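Local coordinates for protein pectate lyase (Pectobacterium carotovorum, PDB 4U49) that probably cleaves polygalacturonate and methylated pectins by calcium-dependent elimination, acting in an endo manner, at residues 185-190 / 207-212. Sequence-based numbering, arbitrary orientation.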
loop_
_atom_site.group_PDB
_atom_site.type_symbol
_atom_site.label_atom_id
_atom_site.label_comp_id
_atom_site.label_asym_id
_atom_site.label_seq_id
_atom_site.Cartn_x
_atom_site.Cartn_y
_atom_site.Cartn_z
ATOM N N CYS A 185 -2.841 -0.137 13.861
ATOM C CA CYS A 185 -3.602 -0.852 12.843
ATOM C C CYS A 185 -2.689 -1.519 11.826
ATOM O O CYS A 185 -1.621 -1.000 11.499
ATOM C CB CYS A 185 -4.561 0.093 12.118
ATOM S SG CYS A 185 -5.645 1.032 13.214
ATOM N N ARG A 186 -3.121 -2.672 11.328
ATOM C CA ARG A 186 -2.424 -3.344 10.242
ATOM C C ARG A 186 -3.385 -3.601 9.088
ATOM O O ARG A 186 -4.546 -3.956 9.295
ATOM C CB ARG A 186 -1.801 -4.657 10.714
ATOM C CG ARG A 186 -0.799 -4.494 11.841
ATOM C CD ARG A 186 -0.207 -5.839 12.254
ATOM N NE ARG A 186 0.768 -6.341 11.291
ATOM C CZ ARG A 186 2.047 -5.979 11.274
ATOM N NH1 ARG A 186 2.501 -5.101 12.157
ATOM N NH2 ARG A 186 2.868 -6.482 10.367
ATOM N N ILE A 187 -2.885 -3.400 7.876
ATOM C CA ILE A 187 -3.667 -3.559 6.658
ATOM C C ILE A 187 -2.910 -4.517 5.748
ATOM O O ILE A 187 -1.985 -4.118 5.035
ATOM C CB ILE A 187 -3.900 -2.201 5.958
ATOM C CG1 ILE A 187 -4.679 -1.258 6.881
ATOM C CG2 ILE A 187 -4.640 -2.383 4.644
ATOM C CD1 ILE A 187 -4.738 0.178 6.389
ATOM N N GLU A 188 -3.292 -5.790 5.792
ATOM C CA GLU A 188 -2.487 -6.840 5.174
ATOM C C GLU A 188 -3.158 -7.461 3.956
ATOM O O GLU A 188 -4.277 -7.944 4.040
ATOM C CB GLU A 188 -2.171 -7.930 6.204
ATOM C CG GLU A 188 -1.570 -7.392 7.493
ATOM C CD GLU A 188 -1.189 -8.488 8.470
ATOM O OE1 GLU A 188 -1.100 -9.660 8.047
ATOM O OE2 GLU A 188 -0.979 -8.178 9.661
ATOM N N ASN A 189 -2.462 -7.438 2.825
ATOM C CA ASN A 189 -2.976 -8.018 1.587
ATOM C C ASN A 189 -4.352 -7.474 1.216
ATOM O O ASN A 189 -5.335 -8.213 1.139
ATOM C CB ASN A 189 -3.034 -9.543 1.690
ATOM C CG ASN A 189 -3.334 -10.201 0.358
ATOM O OD1 ASN A 189 -3.042 -9.645 -0.701
ATOM N ND2 ASN A 189 -3.933 -11.384 0.404
ATOM N N VAL A 190 -4.417 -6.167 1.010
ATOM C CA VAL A 190 -5.621 -5.539 0.495
ATOM C C VAL A 190 -5.359 -5.088 -0.932
ATOM O O VAL A 190 -4.290 -4.566 -1.235
ATOM C CB VAL A 190 -6.058 -4.346 1.367
ATOM C CG1 VAL A 190 -7.217 -3.582 0.722
ATOM C CG2 VAL A 190 -6.441 -4.836 2.749
ATOM N N MET A 207 0.032 2.860 11.674
ATOM C CA MET A 207 -0.721 2.152 10.647
ATOM C C MET A 207 0.264 1.455 9.720
ATOM O O MET A 207 1.077 2.107 9.061
ATOM C CB MET A 207 -1.619 3.103 9.856
ATOM C CG MET A 207 -2.492 2.411 8.817
ATOM S SD MET A 207 -3.507 3.569 7.877
ATOM C CE MET A 207 -2.286 4.298 6.785
ATOM N N THR A 208 0.192 0.130 9.678
ATOM C CA THR A 208 1.147 -0.661 8.912
ATOM C C THR A 208 0.482 -1.363 7.737
ATOM O O THR A 208 -0.420 -2.178 7.920
ATOM C CB THR A 208 1.834 -1.720 9.798
ATOM O OG1 THR A 208 2.470 -1.076 10.909
ATOM C CG2 THR A 208 2.870 -2.491 8.996
ATOM N N ILE A 209 0.932 -1.038 6.530
ATOM C CA ILE A 209 0.434 -1.684 5.323
ATOM C C ILE A 209 1.384 -2.803 4.903
ATOM O O ILE A 209 2.566 -2.566 4.673
ATOM C CB ILE A 209 0.278 -0.671 4.173
ATOM C CG1 ILE A 209 -0.760 0.392 4.547
ATOM C CG2 ILE A 209 -0.110 -1.380 2.882
ATOM C CD1 ILE A 209 -1.030 1.397 3.453
ATOM N N VAL A 210 0.864 -4.023 4.809
ATOM C CA VAL A 210 1.705 -5.179 4.511
ATOM C C VAL A 210 1.293 -5.817 3.195
ATOM O O VAL A 210 0.232 -6.432 3.100
ATOM C CB VAL A 210 1.638 -6.232 5.631
ATOM C CG1 VAL A 210 2.699 -7.296 5.409
ATOM C CG2 VAL A 210 1.823 -5.570 6.991
ATOM N N GLY A 211 2.140 -5.672 2.183
ATOM C CA GLY A 211 1.785 -6.097 0.844
ATOM C C GLY A 211 0.593 -5.300 0.346
ATOM O O GLY A 211 0.336 -4.189 0.811
ATOM N N GLY A 212 -0.146 -5.873 -0.594
ATOM C CA GLY A 212 -1.304 -5.199 -1.146
ATOM C C GLY A 212 -0.984 -4.549 -2.474
ATOM O O GLY A 212 0.182 -4.346 -2.814
HETATM O O HOH W 1 0.772 -0.924 13.003
HETATM O O HOH W 2 -2.206 -4.373 2.059
#
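R186 lies alongside T208 on one face of two parallel strands, 185-188 and 207-210, whose short axes come within 4.6 Å. The methyl CG2 of T208 lies over one face of the R186 guanidinium, off toward its rim, and R186 NH2 comes within 3.6 Å of V210 CG2. A bend at chi3 (75°) turns the long chain down over the neighbouring strand. The charged end is held within its own strand: R186 NE donates to E188 OE2 at 3.0 Å, a salt bridge lying in the guanidinium plane but reaching the anti side of the carboxylate, 33° out of the carboxylate plane. E188 lays its methylene CG against V210 CG2 (3.9 Å), so the guanidinium of R186 and the methylene of E188 pack on the beta-branched T208 and V210 while their charges pair.

The other face is apolar. I187 CD1 reaches over to M207 SD at 3.9 Å, the flexible thioether fitting beside the stiff isoleucine, and I209 follows in line with I187.

Between the faces the backbones form a regular parallel ladder: T208 N to C185 O, T208 O from I187 N, V210 N to I187 O, and V210 O from N189 N. Water 1 links C185 O and T208 OG1, while water 2 bonds to I187 O, V190 N and G211 O where both chains turn. There G212 CA lies only 3.1 Å from V190 O; any CB would collide with that oxygen and with the preceding carbonyl O, which calls for glycine. N189 turns with a positive phi, its side-chain amide bonded to S38 through OD1 and N166 through ND2.

Such stacked parallel rungs characterise the right-handed beta-helix of pectate lyases. I187 and M207 face inward onto A200 of strand 200-202, C185 is disulfide-bonded to C180, and strands 163-165 and 236-241 continue the stack on either side.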